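Long-range contacts in Alpha/beta hydrolase (Pseudomonas aeruginosa PAO1, PDB 4R1D), which binds calcium and is probably a lipase of the alpha/beta-hydrolase class, a type VI secretion effector held by its inhibitor: residues Q45-V51 with R199-W205; D156-S160 with L194-S198. All blocks are in the same frame, centred on the assembly; numbering follows the deposited sequence.

In the fold
From the first modelled residues, 45-51 enters the strand 48-54 and finds its partner only 148 residues later, when 199-205 lines up beside it in contact 1. Within that long loop, helix 141-155 runs into 156-160, and the last turn of helix 191-197, with Ser-198 just after it, then packs on this segment in contact 2. Contact 2 is therefore nested inside contact 1, and helix 191-197 leads straight into strand 201-206. Together the two contacts tie the edge of the parallel sheet to the region after helix 141-155. A calcium ion joins them: Asp-156 of contact 2 and Phe-202 and Asp-203 of contact 1 are all its ligands.

Contact 1: Q45-V51 with R199-W205; sequences QTAPLPV and RYQFDVW. With CA (calcium ion), chain C.
Leu-49, Val-51 and Phe-202 form the apolar centre of this parallel strand pair at the edge of the alpha/beta-hydrolase sheet. A chi1 of -169° swings Leu-49 CG away from the backbone N, and the side chain lies alongside Phe-202, pointing the same way, with CD2 3.5 Å from Phe-202 CE1. The same methyl covers one face of the Tyr-200 ring, while Val-51 CG2 meets the edge of the Phe-202 ring at CD1. On the other side of the sheet, Pro-50 CB leans on Trp-205 CD1 at 4.2 Å.

The backbones are joined by four bonds. Gln-201 N reaches Ala-47 O, and Leu-49 N reaches Gln-201 O at 2.8 Å. Val-51 N then bonds to Asp-203 O, and Trp-205 N to Val-51 O. Pro-48 and Pro-50 have no N-H to give; Pro-48 CA instead makes a CA-H...O contact of 3.3 Å with Gln-201 O. Asp-203 N is buried by the pairing and has no partner in the model.

At the polar edge, Phe-202 O binds the calcium ion at 2.4 Å. Asp-203 OD1 is a second ligand, and Glu-152, Asp-156 and two waters also ligate the ion. The other oxygen, Asp-203 OD2, is hydrogen-bonded to Tyr-234 OH, which also bonds to Trp-205 NE1.

Helix 542-556 packs on the side of Leu-49 and Phe-202, helix 215-238 on that of Pro-48, Pro-50 and Trp-205, and strand 250-255 continues the sheet beyond 48-51.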
loop_
_atom_site.group_PDB
_atom_site.type_symbol
_atom_site.label_atom_id
_atom_site.label_comp_id
_atom_site.label_asym_id
_atom_site.label_seq_id
_atom_site.Cartn_x
_atom_site.Cartn_y
_atom_site.Cartn_z
ATOM N N GLN A 45 31.393 5.559 24.789
ATOM C CA GLN A 45 30.773 5.150 23.534
ATOM C C GLN A 45 31.535 3.953 22.957
ATOM O O GLN A 45 32.613 3.615 23.453
ATOM C CB GLN A 45 30.749 6.323 22.549
ATOM C CG GLN A 45 32.122 6.752 22.073
ATOM C CD GLN A 45 32.366 8.230 22.274
ATOM O OE1 GLN A 45 33.454 8.640 22.685
ATOM N NE2 GLN A 45 31.354 9.044 21.984
ATOM N N THR A 46 30.998 3.312 21.916
ATOM C CA THR A 46 29.775 3.740 21.234
ATOM C C THR A 46 28.510 3.528 22.068
ATOM O O THR A 46 28.367 2.525 22.769
ATOM C CB THR A 46 29.612 3.017 19.868
ATOM O OG1 THR A 46 30.846 3.072 19.140
ATOM C CG2 THR A 46 28.506 3.662 19.034
ATOM N N ALA A 47 27.603 4.497 21.993
ATOM C CA ALA A 47 26.282 4.376 22.591
ATOM C C ALA A 47 25.249 4.624 21.502
ATOM O O ALA A 47 24.709 5.729 21.388
ATOM C CB ALA A 47 26.116 5.369 23.720
ATOM N N PRO A 48 24.992 3.602 20.671
ATOM C CA PRO A 48 24.084 3.783 19.537
ATOM C C PRO A 48 22.655 3.994 19.994
ATOM O O PRO A 48 22.217 3.375 20.965
ATOM C CB PRO A 48 24.215 2.463 18.768
ATOM C CG PRO A 48 24.696 1.483 19.783
ATOM C CD PRO A 48 25.576 2.252 20.706
ATOM N N LEU A 49 21.941 4.876 19.297
ATOM C CA LEU A 49 20.547 5.165 19.598
ATOM C C LEU A 49 19.812 5.225 18.263
ATOM O O LEU A 49 19.763 6.276 17.624
ATOM C CB LEU A 49 20.427 6.506 20.340
ATOM C CG LEU A 49 19.071 6.850 20.959
ATOM C CD1 LEU A 49 18.534 5.651 21.684
ATOM C CD2 LEU A 49 19.168 8.050 21.916
ATOM N N PRO A 50 19.257 4.088 17.816
ATOM C CA PRO A 50 18.650 4.099 16.482
ATOM C C PRO A 50 17.385 4.946 16.406
ATOM O O PRO A 50 16.556 4.899 17.302
ATOM C CB PRO A 50 18.309 2.617 16.230
ATOM C CG PRO A 50 19.205 1.861 17.135
ATOM C CD PRO A 50 19.303 2.732 18.382
ATOM N N VAL A 51 17.271 5.707 15.325
ATOM C CA VAL A 51 16.058 6.439 14.998
ATOM C C VAL A 51 15.364 5.672 13.876
ATOM O O VAL A 51 15.928 5.524 12.803
ATOM C CB VAL A 51 16.388 7.866 14.549
ATOM C CG1 VAL A 51 15.134 8.593 14.072
ATOM C CG2 VAL A 51 17.048 8.631 15.715
ATOM N N ARG A 199 26.280 12.543 23.454
ATOM C CA ARG A 199 26.972 11.351 23.916
ATOM C C ARG A 199 26.531 10.105 23.165
ATOM O O ARG A 199 27.172 9.058 23.265
ATOM C CB ARG A 199 26.801 11.190 25.424
ATOM C CG ARG A 199 27.374 12.387 26.175
ATOM C CD ARG A 199 27.504 12.128 27.659
ATOM N NE ARG A 199 26.645 12.995 28.464
ATOM C CZ ARG A 199 27.039 14.124 29.049
ATOM N NH1 ARG A 199 28.293 14.544 28.922
ATOM N NH2 ARG A 199 26.174 14.836 29.762
ATOM N N TYR A 200 25.449 10.225 22.398
ATOM C CA TYR A 200 24.895 9.084 21.665
ATOM C C TYR A 200 25.178 9.154 20.170
ATOM O O TYR A 200 25.320 10.237 19.617
ATOM C CB TYR A 200 23.387 8.996 21.880
ATOM C CG TYR A 200 23.004 8.743 23.307
ATOM C CD1 TYR A 200 22.851 7.449 23.789
ATOM C CD2 TYR A 200 22.811 9.801 24.183
ATOM C CE1 TYR A 200 22.503 7.216 25.108
ATOM C CE2 TYR A 200 22.464 9.578 25.495
ATOM C CZ TYR A 200 22.314 8.289 25.953
ATOM O OH TYR A 200 21.967 8.083 27.265
ATOM N N GLN A 201 25.273 7.994 19.523
ATOM C CA GLN A 201 25.399 7.950 18.069
ATOM C C GLN A 201 24.055 7.589 17.449
ATOM O O GLN A 201 23.575 6.457 17.585
ATOM C CB GLN A 201 26.472 6.945 17.631
ATOM C CG GLN A 201 27.890 7.298 18.081
ATOM C CD GLN A 201 28.139 7.000 19.553
ATOM O OE1 GLN A 201 27.403 6.237 20.174
ATOM N NE2 GLN A 201 29.179 7.605 20.116
ATOM N N PHE A 202 23.435 8.556 16.781
ATOM C CA PHE A 202 22.133 8.327 16.179
ATOM C C PHE A 202 22.351 7.845 14.759
ATOM O O PHE A 202 23.223 8.349 14.066
ATOM C CB PHE A 202 21.318 9.615 16.155
ATOM C CG PHE A 202 21.073 10.207 17.515
ATOM C CD1 PHE A 202 19.903 9.926 18.208
ATOM C CD2 PHE A 202 22.013 11.042 18.105
ATOM C CE1 PHE A 202 19.674 10.474 19.460
ATOM C CE2 PHE A 202 21.789 11.592 19.364
ATOM C CZ PHE A 202 20.618 11.312 20.035
ATOM N N ASP A 203 21.566 6.863 14.341
ATOM C CA ASP A 203 21.542 6.402 12.951
ATOM C C ASP A 203 20.078 6.252 12.543
ATOM O O ASP A 203 19.288 5.675 13.293
ATOM C CB ASP A 203 22.183 5.022 12.827
ATOM C CG ASP A 203 23.699 5.048 12.934
ATOM O OD1 ASP A 203 24.327 6.072 12.599
ATOM O OD2 ASP A 203 24.268 4.008 13.329
ATOM N N VAL A 204 19.723 6.745 11.363
ATOM C CA VAL A 204 18.332 6.657 10.903
ATOM C C VAL A 204 18.121 5.411 10.048
ATOM O O VAL A 204 18.777 5.247 9.020
ATOM C CB VAL A 204 17.941 7.881 10.064
ATOM C CG1 VAL A 204 16.478 7.776 9.614
ATOM C CG2 VAL A 204 18.172 9.189 10.867
ATOM N N TRP A 205 17.189 4.558 10.472
ATOM C CA TRP A 205 16.834 3.346 9.742
ATOM C C TRP A 205 15.411 3.518 9.237
ATOM O O TRP A 205 14.603 4.168 9.887
ATOM C CB TRP A 205 16.905 2.128 10.663
ATOM C CG TRP A 205 18.298 1.829 11.111
ATOM C CD1 TRP A 205 19.013 2.501 12.060
ATOM C CD2 TRP A 205 19.150 0.779 10.630
ATOM N NE1 TRP A 205 20.258 1.927 12.206
ATOM C CE2 TRP A 205 20.370 0.876 11.332
ATOM C CE3 TRP A 205 19.000 -0.231 9.672
ATOM C CZ2 TRP A 205 21.432 -0.004 11.115
ATOM C CZ3 TRP A 205 20.057 -1.105 9.453
ATOM C CH2 TRP A 205 21.262 -0.979 10.168
HETATM CA CA CA C . 24.766 8.475 12.243
HETATM O O HOH W 1 26.305 7.461 10.446
HETATM O O HOH W 2 26.841 7.834 13.740
#

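Contact 2: D156-S160 with L194-S198; sequences DNIVS and LLRAS. With CA (calcium ion), chain C.
Ile-158 and Val-159 pack against the last turn of helix 191-197 and Ser-198 just after it, a small apolar contact at the margin of the alpha/beta-hydrolase fold, where Val-159 opens the two-stranded antiparallel hairpin 159-160/163-164. The two branches of Ile-158 divide the work. The Ile-158 and Leu-194 side chains meet at a slant, Ile-158 CG2 lying 3.9 Å from Leu-194 CD2, and the same methyl is 3.8 Å from Leu-194 O. The longer branch is extended (chi2 -175°), which carries CD1 away from Leu-194 to the methyl of Ala-197, 4.1 Å from its CB. Ile-158 thus spans residues one helical turn apart.

Val-159 meets Ser-198 mainly through CG2, with CB close behind. That methyl sits beside the valine's backbone N, opposite the carbonyl carbon, and lies 3.7 Å from Ser-198 CB and equally near Ser-198 OG. Val-159 therefore touches both side-chain atoms of the serine, whose CB also faces Ile-158 CB. A chi1 of 75° places the Ser-198 hydroxyl where it donates to Leu-195 O at 2.7 Å. That carbonyl also receives a weak bond from Ser-198 N, whose stronger bond goes to Leu-194 O.

Helix 542-556 closes the apolar patch, with Ile-553 touching Ile-158, Leu-194 and Ala-197, and Leu-164 of the second hairpin strand touches both Val-159 and Leu-194. Only two residues before Ile-158, the chain contributes to the calcium site shared with Glu-152, Phe-202 and Asp-203. There the Asp-156 carboxylate is bidentate, holding the calcium ion through OD1 at 2.5 Å and OD2 at 2.6 Å.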
loop_
_atom_site.group_PDB
_atom_site.type_symbol
_atom_site.label_atom_id
_atom_site.label_comp_id
_atom_site.label_asym_id
_atom_site.label_seq_id
_atom_site.Cartn_x
_atom_site.Cartn_y
_atom_site.Cartn_z
ATOM N N ASP A 156 24.389 13.650 13.986
ATOM C CA ASP A 156 25.797 13.257 13.955
ATOM C C ASP A 156 26.703 14.461 14.215
ATOM O O ASP A 156 27.923 14.325 14.305
ATOM C CB ASP A 156 26.161 12.649 12.592
ATOM C CG ASP A 156 25.668 11.224 12.432
ATOM O OD1 ASP A 156 25.186 10.651 13.433
ATOM O OD2 ASP A 156 25.768 10.666 11.301
ATOM N N ASN A 157 26.101 15.639 14.333
ATOM C CA ASN A 157 26.857 16.873 14.488
ATOM C C ASN A 157 26.232 17.833 15.498
ATOM O O ASN A 157 25.857 18.941 15.136
ATOM C CB ASN A 157 27.001 17.562 13.131
ATOM C CG ASN A 157 27.905 16.786 12.183
ATOM O OD1 ASN A 157 29.133 16.866 12.279
ATOM N ND2 ASN A 157 27.303 16.011 11.279
ATOM N N ILE A 158 26.134 17.406 16.755
ATOM C CA ILE A 158 25.516 18.244 17.789
ATOM C C ILE A 158 26.560 19.082 18.513
ATOM O O ILE A 158 26.445 20.308 18.601
ATOM C CB ILE A 158 24.726 17.407 18.822
ATOM C CG1 ILE A 158 23.804 16.418 18.109
ATOM C CG2 ILE A 158 23.918 18.320 19.751
ATOM C CD1 ILE A 158 22.887 15.609 19.042
ATOM N N VAL A 159 27.580 18.405 19.024
ATOM C CA VAL A 159 28.673 19.070 19.710
ATOM C C VAL A 159 29.974 18.640 19.065
ATOM O O VAL A 159 30.195 17.453 18.845
ATOM C CB VAL A 159 28.721 18.693 21.202
ATOM C CG1 VAL A 159 30.000 19.236 21.847
ATOM C CG2 VAL A 159 27.487 19.220 21.919
ATOM N N SER A 160 30.837 19.603 18.764
ATOM C CA SER A 160 32.202 19.282 18.356
ATOM C C SER A 160 33.165 20.244 19.038
ATOM O O SER A 160 32.904 21.443 19.101
ATOM C CB SER A 160 32.347 19.374 16.830
ATOM O OG SER A 160 33.691 19.151 16.449
ATOM N N LEU A 194 21.598 19.138 24.980
ATOM C CA LEU A 194 22.371 18.862 23.773
ATOM C C LEU A 194 23.691 18.170 24.106
ATOM O O LEU A 194 24.137 17.277 23.393
ATOM C CB LEU A 194 22.627 20.146 22.983
ATOM C CG LEU A 194 21.343 20.782 22.429
ATOM C CD1 LEU A 194 21.589 22.185 21.933
ATOM C CD2 LEU A 194 20.750 19.900 21.326
ATOM N N LEU A 195 24.333 18.585 25.186
ATOM C CA LEU A 195 25.573 17.921 25.556
ATOM C C LEU A 195 25.286 16.460 25.871
ATOM O O LEU A 195 26.004 15.559 25.440
ATOM C CB LEU A 195 26.218 18.611 26.764
ATOM C CG LEU A 195 27.564 18.057 27.242
ATOM C CD1 LEU A 195 28.591 18.009 26.111
ATOM C CD2 LEU A 195 28.084 18.917 28.396
ATOM N N ARG A 196 24.213 16.226 26.611
ATOM C CA ARG A 196 23.819 14.872 26.934
ATOM C C ARG A 196 23.529 14.094 25.653
ATOM O O ARG A 196 23.944 12.952 25.503
ATOM C CB ARG A 196 22.582 14.869 27.822
ATOM C CG ARG A 196 21.988 13.487 28.008
ATOM C CD ARG A 196 22.978 12.546 28.685
ATOM N NE ARG A 196 22.491 11.954 29.933
ATOM C CZ ARG A 196 21.479 12.410 30.671
ATOM N NH1 ARG A 196 20.807 13.501 30.321
ATOM N NH2 ARG A 196 21.144 11.771 31.783
ATOM N N ALA A 197 22.793 14.711 24.740
ATOM C CA ALA A 197 22.381 13.998 23.540
ATOM C C ALA A 197 23.596 13.661 22.687
ATOM O O ALA A 197 23.625 12.631 22.014
ATOM C CB ALA A 197 21.366 14.815 22.755
ATOM N N SER A 198 24.609 14.524 22.727
ATOM C CA SER A 198 25.799 14.343 21.896
ATOM C C SER A 198 26.617 13.123 22.312
ATOM O O SER A 198 27.534 12.713 21.611
ATOM C CB SER A 198 26.684 15.590 21.921
ATOM O OG SER A 198 27.399 15.691 23.146
HETATM CA CA CA C . 24.766 8.475 12.243
HETATM O O HOH W 1 26.305 7.461 10.446
HETATM O O HOH W 2 26.841 7.834 13.740
#